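Local structure of putative uncharacterized protein PH0594 (Pyrococcus horikoshii, 4HXF) at residues V384-P388 against Y467-M471; I491-L495 against Y522-L528; A499-I503 against Y547-D552. The protein acts as a self-compartmentalizing hexameric serine protease, an acylaminoacyl peptidase of the prolyl oligopeptidase family that selects its substrates through multimerization. All blocks are in the same frame, centred on the assembly; numbering follows the deposited sequence.

Contact 1 (V384-P388 against Y467-M471); sequences VHGGP and YGGYM. With Y3A (N-[(benzyloxy)carbonyl]glycyl-N-[(2S,3R)-4-chloro-3-hydroxy-1-phenylbutan-2-yl]glycinamide), chain B.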
loop_
_atom_site.group_PDB
_atom_site.type_symbol
_atom_site.label_atom_id
_atom_site.label_comp_id
_atom_site.label_asym_id
_atom_site.label_seq_id
_atom_site.Cartn_x
_atom_site.Cartn_y
_atom_site.Cartn_z
ATOM N N VAL A 384 -21.088 33.528 30.076
ATOM C CA VAL A 384 -20.609 34.832 29.680
ATOM C C VAL A 384 -20.110 34.760 28.277
ATOM O O VAL A 384 -19.192 33.975 27.927
ATOM C CB VAL A 384 -19.417 35.293 30.612
ATOM C CG1 VAL A 384 -18.901 36.718 30.185
ATOM C CG2 VAL A 384 -19.896 35.272 32.094
ATOM N N HIS A 385 -20.637 35.633 27.418
ATOM C CA HIS A 385 -20.225 35.574 26.011
ATOM C C HIS A 385 -18.832 36.206 25.811
ATOM O O HIS A 385 -18.313 37.006 26.671
ATOM C CB HIS A 385 -21.227 36.265 25.024
ATOM C CG HIS A 385 -21.435 37.759 25.201
ATOM N ND1 HIS A 385 -20.449 38.683 24.833
ATOM C CD2 HIS A 385 -22.546 38.472 25.571
ATOM C CE1 HIS A 385 -20.923 39.894 25.049
ATOM N NE2 HIS A 385 -22.214 39.816 25.492
ATOM N N GLY A 386 -18.245 35.850 24.660
ATOM C CA GLY A 386 -16.915 36.393 24.294
ATOM C C GLY A 386 -16.932 37.835 23.749
ATOM O O GLY A 386 -18.007 38.530 23.720
ATOM N N GLY A 387 -15.787 38.256 23.255
ATOM C CA GLY A 387 -15.703 39.506 22.629
ATOM C C GLY A 387 -14.567 40.339 23.176
ATOM O O GLY A 387 -13.435 40.065 22.874
ATOM N N PRO A 388 -14.852 41.442 23.872
ATOM C CA PRO A 388 -16.074 41.719 24.636
ATOM C C PRO A 388 -17.243 42.093 23.775
ATOM O O PRO A 388 -18.347 41.987 24.250
ATOM C CB PRO A 388 -15.733 42.874 25.602
ATOM C CG PRO A 388 -14.386 43.346 25.204
ATOM C CD PRO A 388 -13.712 42.282 24.352
ATOM N N TYR A 467 -13.295 35.955 25.829
ATOM C CA TYR A 467 -13.526 36.996 26.838
ATOM C C TYR A 467 -14.387 36.409 28.004
ATOM O O TYR A 467 -14.278 36.859 29.168
ATOM C CB TYR A 467 -14.121 38.262 26.196
ATOM C CG TYR A 467 -14.154 39.413 27.184
ATOM C CD1 TYR A 467 -12.955 40.069 27.530
ATOM C CD2 TYR A 467 -15.297 39.770 27.866
ATOM C CE1 TYR A 467 -12.949 41.112 28.443
ATOM C CE2 TYR A 467 -15.321 40.792 28.772
ATOM C CZ TYR A 467 -14.147 41.477 29.106
ATOM O OH TYR A 467 -14.094 42.499 30.059
ATOM N N GLY A 468 -15.233 35.385 27.680
ATOM C CA GLY A 468 -16.067 34.761 28.664
ATOM C C GLY A 468 -15.219 33.889 29.615
ATOM O O GLY A 468 -15.593 33.679 30.768
ATOM N N GLY A 469 -14.137 33.370 29.066
ATOM C CA GLY A 469 -13.123 32.610 29.852
ATOM C C GLY A 469 -12.328 33.535 30.756
ATOM O O GLY A 469 -12.160 33.300 31.984
ATOM N N TYR A 470 -11.863 34.686 30.231
ATOM C CA TYR A 470 -11.318 35.757 31.061
ATOM C C TYR A 470 -12.264 36.012 32.214
ATOM O O TYR A 470 -11.898 36.217 33.368
ATOM C CB TYR A 470 -11.188 37.059 30.180
ATOM C CG TYR A 470 -10.977 38.293 31.041
ATOM C CD1 TYR A 470 -9.813 38.538 31.647
ATOM C CD2 TYR A 470 -11.983 39.210 31.213
ATOM C CE1 TYR A 470 -9.638 39.660 32.414
ATOM C CE2 TYR A 470 -11.858 40.349 31.939
ATOM C CZ TYR A 470 -10.612 40.597 32.552
ATOM O OH TYR A 470 -10.452 41.747 33.370
ATOM N N MET A 471 -13.545 36.256 31.884
ATOM C CA MET A 471 -14.459 36.679 32.947
ATOM C C MET A 471 -14.815 35.597 33.970
ATOM O O MET A 471 -14.999 35.906 35.130
ATOM C CB MET A 471 -15.771 37.142 32.385
ATOM C CG MET A 471 -16.717 37.841 33.363
ATOM S SD MET A 471 -16.065 39.445 33.871
ATOM C CE MET A 471 -15.989 40.352 32.359
HETATM N N3 Y3A B . -12.930 39.262 17.958
HETATM C CA3 Y3A B . -12.433 39.583 19.310
HETATM C C3 Y3A B . -11.817 38.280 19.829
HETATM O O3 Y3A B . -11.434 37.329 19.178
HETATM C C4 Y3A B . -12.633 35.889 22.106
HETATM O O4 Y3A B . -13.640 36.547 22.786
HETATM C CA4 Y3A B . -11.467 36.849 21.954
HETATM N N4 Y3A B . -12.036 38.084 21.352
HETATM C CB4 Y3A B . -10.887 37.427 23.279
HETATM C CG4 Y3A B . -9.756 38.380 23.076
HETATM C CD1 Y3A B . -8.515 38.047 22.513
HETATM C CD2 Y3A B . -9.890 39.683 23.536
HETATM C CE1 Y3A B . -7.480 38.952 22.365
HETATM C CE2 Y3A B . -8.865 40.607 23.389
HETATM C CZ4 Y3A B . -7.696 40.254 22.790
HETATM C C15 Y3A B . -12.927 34.969 20.862
#

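Contact 2 (I491-L495 against Y522-L528); sequences ISYWL and YRKLSPL. With Y3A (N-[(benzyloxy)carbonyl]glycyl-N-[(2S,3R)-4-chloro-3-hydroxy-1-phenylbutan-2-yl]glycinamide), chain B.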
loop_
_atom_site.group_PDB
_atom_site.type_symbol
_atom_site.label_atom_id
_atom_site.label_comp_id
_atom_site.label_asym_id
_atom_site.label_seq_id
_atom_site.Cartn_x
_atom_site.Cartn_y
_atom_site.Cartn_z
ATOM N N ILE A 491 -8.408 34.516 28.801
ATOM C CA ILE A 491 -7.295 35.346 29.201
ATOM C C ILE A 491 -7.142 35.348 30.697
ATOM O O ILE A 491 -8.085 35.547 31.423
ATOM C CB ILE A 491 -7.507 36.815 28.692
ATOM C CG1 ILE A 491 -7.698 36.888 27.196
ATOM C CG2 ILE A 491 -6.308 37.693 29.152
ATOM C CD1 ILE A 491 -9.204 37.059 26.799
ATOM N N SER A 492 -5.912 35.082 31.121
ATOM C CA SER A 492 -5.419 35.264 32.479
ATOM C C SER A 492 -4.421 36.434 32.633
ATOM O O SER A 492 -4.335 36.926 33.762
ATOM C CB SER A 492 -4.827 34.009 33.164
ATOM O OG SER A 492 -3.667 33.540 32.523
ATOM N N TYR A 493 -3.698 36.781 31.573
ATOM C CA TYR A 493 -2.758 37.856 31.631
ATOM C C TYR A 493 -2.718 38.695 30.409
ATOM O O TYR A 493 -2.284 38.230 29.322
ATOM C CB TYR A 493 -1.338 37.301 31.962
ATOM C CG TYR A 493 -0.222 38.281 32.231
ATOM C CD1 TYR A 493 -0.501 39.643 32.587
ATOM C CD2 TYR A 493 1.092 37.920 32.268
ATOM C CE1 TYR A 493 0.489 40.543 32.867
ATOM C CE2 TYR A 493 2.084 38.805 32.549
ATOM C CZ TYR A 493 1.811 40.148 32.836
ATOM O OH TYR A 493 2.784 41.000 33.173
ATOM N N TRP A 494 -3.187 39.958 30.515
ATOM C CA TRP A 494 -3.227 40.784 29.329
ATOM C C TRP A 494 -1.888 41.058 28.673
ATOM O O TRP A 494 -1.840 41.274 27.425
ATOM C CB TRP A 494 -3.971 42.107 29.594
ATOM C CG TRP A 494 -5.412 41.862 29.913
ATOM C CD1 TRP A 494 -6.054 42.041 31.122
ATOM C CD2 TRP A 494 -6.421 41.454 28.964
ATOM N NE1 TRP A 494 -7.406 41.739 30.969
ATOM C CE2 TRP A 494 -7.642 41.322 29.707
ATOM C CE3 TRP A 494 -6.400 41.121 27.638
ATOM C CZ2 TRP A 494 -8.852 40.976 29.111
ATOM C CZ3 TRP A 494 -7.612 40.776 27.040
ATOM C CH2 TRP A 494 -8.796 40.674 27.783
ATOM N N LEU A 495 -0.787 41.117 29.396
ATOM C CA LEU A 495 0.433 41.524 28.753
ATOM C C LEU A 495 0.876 40.480 27.740
ATOM O O LEU A 495 1.316 40.814 26.628
ATOM C CB LEU A 495 1.602 41.753 29.728
ATOM C CG LEU A 495 2.822 42.418 29.123
ATOM C CD1 LEU A 495 2.579 43.805 28.553
ATOM C CD2 LEU A 495 3.971 42.579 30.086
ATOM N N TYR A 522 -2.420 46.317 32.809
ATOM C CA TYR A 522 -2.141 45.008 32.304
ATOM C C TYR A 522 -1.963 43.959 33.405
ATOM O O TYR A 522 -2.146 42.768 33.158
ATOM C CB TYR A 522 -0.892 45.033 31.388
ATOM C CG TYR A 522 -1.307 45.507 30.003
ATOM C CD1 TYR A 522 -1.493 46.887 29.718
ATOM C CD2 TYR A 522 -1.514 44.647 28.985
ATOM C CE1 TYR A 522 -1.841 47.297 28.462
ATOM C CE2 TYR A 522 -1.925 45.070 27.714
ATOM C CZ TYR A 522 -2.061 46.420 27.462
ATOM O OH TYR A 522 -2.515 46.813 26.218
ATOM N N ARG A 523 -1.568 44.425 34.596
ATOM C CA ARG A 523 -1.547 43.552 35.771
ATOM C C ARG A 523 -2.820 43.698 36.585
ATOM O O ARG A 523 -3.406 42.686 37.009
ATOM C CB ARG A 523 -0.360 43.952 36.672
ATOM C CG ARG A 523 1.003 43.433 36.137
ATOM C CD ARG A 523 2.123 44.164 36.918
ATOM N NE ARG A 523 1.958 43.841 38.355
ATOM C CZ ARG A 523 2.647 42.879 39.004
ATOM N NH1 ARG A 523 3.667 42.183 38.399
ATOM N NH2 ARG A 523 2.349 42.652 40.293
ATOM N N LYS A 524 -3.297 44.928 36.788
ATOM C CA LYS A 524 -4.443 45.178 37.608
ATOM C C LYS A 524 -5.728 44.456 37.147
ATOM O O LYS A 524 -6.540 44.058 38.002
ATOM C CB LYS A 524 -4.791 46.705 37.733
ATOM C CG LYS A 524 -6.073 47.027 38.459
ATOM C CD LYS A 524 -6.481 48.541 38.478
ATOM C CE LYS A 524 -7.985 48.718 38.856
ATOM N NZ LYS A 524 -8.536 50.113 38.636
ATOM N N LEU A 525 -5.924 44.355 35.850
ATOM C CA LEU A 525 -7.099 43.716 35.352
ATOM C C LEU A 525 -6.894 42.259 34.867
ATOM O O LEU A 525 -7.715 41.712 34.123
ATOM C CB LEU A 525 -7.697 44.529 34.225
ATOM C CG LEU A 525 -7.934 45.969 34.675
ATOM C CD1 LEU A 525 -8.367 46.782 33.397
ATOM C CD2 LEU A 525 -8.916 46.064 35.862
ATOM N N SER A 526 -5.791 41.619 35.324
ATOM C CA SER A 526 -5.474 40.273 34.912
ATOM C C SER A 526 -5.711 39.274 36.035
ATOM O O SER A 526 -5.097 39.410 37.105
ATOM C CB SER A 526 -3.977 40.200 34.494
ATOM O OG SER A 526 -3.762 40.842 33.197
ATOM N N PRO A 527 -6.521 38.254 35.790
ATOM C CA PRO A 527 -6.793 37.201 36.828
ATOM C C PRO A 527 -5.529 36.541 37.434
ATOM O O PRO A 527 -5.579 36.231 38.616
ATOM C CB PRO A 527 -7.652 36.171 36.098
ATOM C CG PRO A 527 -8.343 37.005 35.030
ATOM C CD PRO A 527 -7.416 38.093 34.647
ATOM N N LEU A 528 -4.492 36.379 36.621
ATOM C CA LEU A 528 -3.284 35.705 37.081
ATOM C C LEU A 528 -2.791 36.246 38.402
ATOM O O LEU A 528 -2.393 35.478 39.302
ATOM C CB LEU A 528 -2.164 35.759 36.013
ATOM C CG LEU A 528 -0.959 34.868 36.316
ATOM C CD1 LEU A 528 -1.375 33.444 36.116
ATOM C CD2 LEU A 528 0.193 35.213 35.302
HETATM N N3 Y3A B . -12.930 39.262 17.958
HETATM C CA3 Y3A B . -12.433 39.583 19.310
HETATM C C3 Y3A B . -11.817 38.280 19.829
HETATM O O3 Y3A B . -11.434 37.329 19.178
HETATM C C4 Y3A B . -12.633 35.889 22.106
HETATM O O4 Y3A B . -13.640 36.547 22.786
HETATM C CA4 Y3A B . -11.467 36.849 21.954
HETATM N N4 Y3A B . -12.036 38.084 21.352
HETATM C CB4 Y3A B . -10.887 37.427 23.279
HETATM C CG4 Y3A B . -9.756 38.380 23.076
HETATM C CD1 Y3A B . -8.515 38.047 22.513
HETATM C CD2 Y3A B . -9.890 39.683 23.536
HETATM C CE1 Y3A B . -7.480 38.952 22.365
HETATM C CE2 Y3A B . -8.865 40.607 23.389
HETATM C CZ4 Y3A B . -7.696 40.254 22.790
HETATM C C15 Y3A B . -12.927 34.969 20.862
#

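Contact 3 (A499-I503 against Y547-D552); sequences AFSDI and YRCPLD. With Y3A (N-[(benzyloxy)carbonyl]glycyl-N-[(2S,3R)-4-chloro-3-hydroxy-1-phenylbutan-2-yl]glycinamide), chain B.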
loop_
_atom_site.group_PDB
_atom_site.type_symbol
_atom_site.label_atom_id
_atom_site.label_comp_id
_atom_site.label_asym_id
_atom_site.label_seq_id
_atom_site.Cartn_x
_atom_site.Cartn_y
_atom_site.Cartn_z
ATOM N N ALA A 499 1.454 40.709 23.496
ATOM C CA ALA A 499 2.682 40.386 22.832
ATOM C C ALA A 499 2.733 39.030 22.088
ATOM O O ALA A 499 3.550 38.919 21.200
ATOM C CB ALA A 499 3.877 40.464 23.840
ATOM N N PHE A 500 1.884 38.096 22.466
ATOM C CA PHE A 500 1.856 36.756 21.873
ATOM C C PHE A 500 0.737 36.453 20.937
ATOM O O PHE A 500 0.916 35.634 20.024
ATOM C CB PHE A 500 1.902 35.780 23.056
ATOM C CG PHE A 500 2.369 34.346 22.738
ATOM C CD1 PHE A 500 3.384 34.068 21.855
ATOM C CD2 PHE A 500 1.880 33.292 23.536
ATOM C CE1 PHE A 500 3.814 32.755 21.690
ATOM C CE2 PHE A 500 2.338 31.988 23.379
ATOM C CZ PHE A 500 3.262 31.701 22.396
ATOM N N SER A 501 -0.452 37.022 21.139
ATOM C CA SER A 501 -1.596 36.663 20.318
ATOM C C SER A 501 -1.570 37.262 18.943
ATOM O O SER A 501 -0.838 38.173 18.644
ATOM C CB SER A 501 -2.888 37.011 20.968
ATOM O OG SER A 501 -3.107 38.414 20.945
ATOM N N ASP A 502 -2.385 36.696 18.085
ATOM C CA ASP A 502 -2.436 37.177 16.720
ATOM C C ASP A 502 -2.791 38.647 16.566
ATOM O O ASP A 502 -2.234 39.323 15.680
ATOM C CB ASP A 502 -3.311 36.267 15.886
ATOM C CG ASP A 502 -4.766 36.175 16.337
ATOM O OD1 ASP A 502 -5.182 36.719 17.318
ATOM O OD2 ASP A 502 -5.461 35.460 15.617
ATOM N N ILE A 503 -3.796 39.092 17.330
ATOM C CA ILE A 503 -4.291 40.460 17.207
ATOM C C ILE A 503 -3.838 41.384 18.315
ATOM O O ILE A 503 -4.193 42.570 18.359
ATOM C CB ILE A 503 -5.823 40.432 17.118
ATOM C CG1 ILE A 503 -6.489 40.025 18.399
ATOM C CG2 ILE A 503 -6.291 39.665 15.852
ATOM C CD1 ILE A 503 -8.038 40.181 18.465
ATOM N N TYR A 547 -4.645 30.733 18.312
ATOM C CA TYR A 547 -3.679 31.848 18.300
ATOM C C TYR A 547 -4.277 33.181 18.716
ATOM O O TYR A 547 -3.556 34.199 18.836
ATOM C CB TYR A 547 -2.968 31.941 16.973
ATOM C CG TYR A 547 -2.369 30.570 16.561
ATOM C CD1 TYR A 547 -2.570 30.073 15.286
ATOM C CD2 TYR A 547 -1.696 29.799 17.472
ATOM C CE1 TYR A 547 -2.080 28.831 14.952
ATOM C CE2 TYR A 547 -1.205 28.518 17.115
ATOM C CZ TYR A 547 -1.412 28.072 15.837
ATOM O OH TYR A 547 -0.975 26.789 15.439
ATOM N N ARG A 548 -5.585 33.208 18.882
ATOM C CA ARG A 548 -6.293 34.363 19.396
ATOM C C ARG A 548 -6.096 34.578 20.883
ATOM O O ARG A 548 -5.834 35.668 21.310
ATOM C CB ARG A 548 -7.789 34.217 19.105
ATOM C CG ARG A 548 -8.699 35.371 19.535
ATOM C CD ARG A 548 -8.319 36.789 18.990
ATOM N NE ARG A 548 -7.932 36.695 17.615
ATOM C CZ ARG A 548 -8.774 36.552 16.600
ATOM N NH1 ARG A 548 -8.314 36.274 15.368
ATOM N NH2 ARG A 548 -10.085 36.734 16.827
ATOM N N CYS A 549 -6.160 33.445 21.610
ATOM C CA CYS A 549 -5.819 33.348 23.013
ATOM C C CYS A 549 -4.875 32.146 23.099
ATOM O O CYS A 549 -5.319 30.983 23.269
ATOM C CB CYS A 549 -7.004 33.155 23.924
ATOM S SG CYS A 549 -8.188 34.557 23.859
ATOM N N PRO A 550 -3.590 32.436 23.033
ATOM C CA PRO A 550 -2.669 31.312 23.060
ATOM C C PRO A 550 -2.650 30.562 24.382
ATOM O O PRO A 550 -3.200 30.962 25.382
ATOM C CB PRO A 550 -1.302 31.944 22.749
ATOM C CG PRO A 550 -1.620 33.237 22.027
ATOM C CD PRO A 550 -2.890 33.710 22.654
ATOM N N LEU A 551 -2.032 29.376 24.276
ATOM C CA LEU A 551 -1.986 28.371 25.399
ATOM C C LEU A 551 -1.600 28.917 26.747
ATOM O O LEU A 551 -2.121 28.467 27.762
ATOM C CB LEU A 551 -1.125 27.220 24.974
ATOM C CG LEU A 551 -1.081 26.063 26.051
ATOM C CD1 LEU A 551 -2.448 25.392 26.325
ATOM C CD2 LEU A 551 0.016 25.019 25.585
ATOM N N ASP A 552 -0.631 29.835 26.783
ATOM C CA ASP A 552 -0.129 30.432 28.000
ATOM C C ASP A 552 -1.284 30.962 28.859
ATOM O O ASP A 552 -1.274 30.897 30.086
ATOM C CB ASP A 552 0.936 31.511 27.770
ATOM C CG ASP A 552 0.387 32.721 27.074
ATOM O OD1 ASP A 552 0.619 33.809 27.610
ATOM O OD2 ASP A 552 -0.256 32.554 25.987
HETATM N N3 Y3A B . -12.930 39.262 17.958
HETATM C CA3 Y3A B . -12.433 39.583 19.310
HETATM C C3 Y3A B . -11.817 38.280 19.829
HETATM O O3 Y3A B . -11.434 37.329 19.178
HETATM C C4 Y3A B . -12.633 35.889 22.106
HETATM O O4 Y3A B . -13.640 36.547 22.786
HETATM C CA4 Y3A B . -11.467 36.849 21.954
HETATM N N4 Y3A B . -12.036 38.084 21.352
HETATM C CB4 Y3A B . -10.887 37.427 23.279
HETATM C CG4 Y3A B . -9.756 38.380 23.076
HETATM C CD1 Y3A B . -8.515 38.047 22.513
HETATM C CD2 Y3A B . -9.890 39.683 23.536
HETATM C CE1 Y3A B . -7.480 38.952 22.365
HETATM C CE2 Y3A B . -8.865 40.607 23.389
HETATM C CZ4 Y3A B . -7.696 40.254 22.790
HETATM C C15 Y3A B . -12.927 34.969 20.862
#

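Contact 1 (V384-P388 against Y467-M471)
Y467, the residue most covered by this contact, fits its ring into the bend of the HGGP loop. P388, which follows a cis peptide bond, lies over one ring face in a CH-pi contact, its CB 3.9 Å from the Y467 ring centroid. Nearer the backbone, Y467 CB packs 3.4 Å from G387 N, while the phenol hydroxyl reaches out to D437. Main-chain amides of both segments point at the inhibitor: Y3A O4 accepts hydrogen bonds from G387 N (2.8 Å) and Y467 N (3.1 Å). This is the arrangement of an oxyanion hole in the alpha/beta-hydrolase fold, where Y467 follows S466, the probable nucleophile, on a GxSxG elbow. A side chain at G386 would collide with O4, and at the backbone angles of G387 a CB would press on the carbonyl O of G386. G387 O in turn accepts a hydrogen bond from Y3A N4 (2.9 Å). At the strand end of the loop, V384 and G468 approach with CA atoms 4.7 Å apart. V384 O makes a CA-H...O contact with G468 CA (3.3 Å), exactly where a CB on G468 would intrude. V384 CG1 packs 3.8 Å from M471 CB, one turn along helix 467-478.

Contact 2 (I491-L495 against Y522-L528)
The hydroxyl of S526 bridges two helices: OG accepts a hydrogen bond from W494 N (2.9 Å), at the start of helix 494-500, and donates a very short one to Y522 O (2.5 Å), in helix 521-524. The one bond between the two backbones, L528 N to S492 O (2.9 Å), keeps the segments together beyond it. Segments 491-495 and 522-528 both lie in the excursion between parallel strands 484-488 and 538-543 of the alpha/beta-hydrolase sheet; I491 and W494 line the inhibitor pocket, and 522-528 backs them from behind. The W494 indole is positioned by CB packing 3.6 Å from Y522 CD2 and by a weak hydrogen bond from NE1 to L525 O (3.2 Å). Its far edge meets the inhibitor's phenyl ring, with W494 CZ3 3.9 Å from Y3A CE2, and I491 CD1 approaches Y3A CB4 to 3.9 Å. Y493 lies at the subunit interface: CD2 packs 4.2 Å from L528 CD2, and its OH is hydrogen-bonded to OH of Y493 of the second subunit.

Contact 3 (A499-I503 against Y547-D552)
Helix 494-500 gives way at S501, and the chain passes beside the loop that leads from strand 538-543 to helix 552-563. The backbones come closest at S501 and R548, whose CA atoms are 5.3 Å apart, and are joined directly by the hydrogen bond D502 N to Y547 O (2.9 Å). Along this approach S501 CB packs against R548 O (3.3 Å) and P550 CD (3.7 Å). F500 occupies one end of the contact, with CD2 3.5 Å from P550 CB and its ring edge near D552, whose OD2 lies 3.3 Å from F500 CD2 and whose OD1 is hydrogen-bonded to T496. At the other end R548 starts off away from the opposing segment, then bends so that its guanidinium pairs with D502 in a two-point salt bridge, NE to OD1 (2.8 Å) and NH1 to OD2 (3.0 Å). I503 CG2 lies over one guanidinium face. D502 OD2 also accepts a hydrogen bond from N of D142, which follows the short strand 140-141 in the connection between propeller strands 117-124 and 151-158. D546, just ahead of Y547, is probably the acid of a Ser-His-Asp triad with S466 and H578. With NE and NH1 held by the carboxylate, R548 presents NH2 to Y3A O3 (2.8 Å); the salt bridge thus probably holds the arginine in the orientation that binds this peptide-like ligand.

Overall arrangement
All three contacts are largely buried and touch the same inhibitor, but only contact 1 meets no other subunit; its centre lies nearest the chain centre, about 13 Å away, and it offers backbone amides alone as ligand hydrogen-bond donors. Contact 2, its centre about 24 Å from the chain centre, gives the ligand apolar surface, and contact 3 a charged side chain held by a salt bridge; both reach the second subunit. Contacts 2 and 3 share helix 494-500, one at each end, and alternate along the chain, touching at I491 and C549. Y470 joins contact 1 to contact 2 by a probable hydrogen bond between its hydroxyl and L525 O and by packing on W494 and P527, whereas the inhibitor spans contacts 1 and 3.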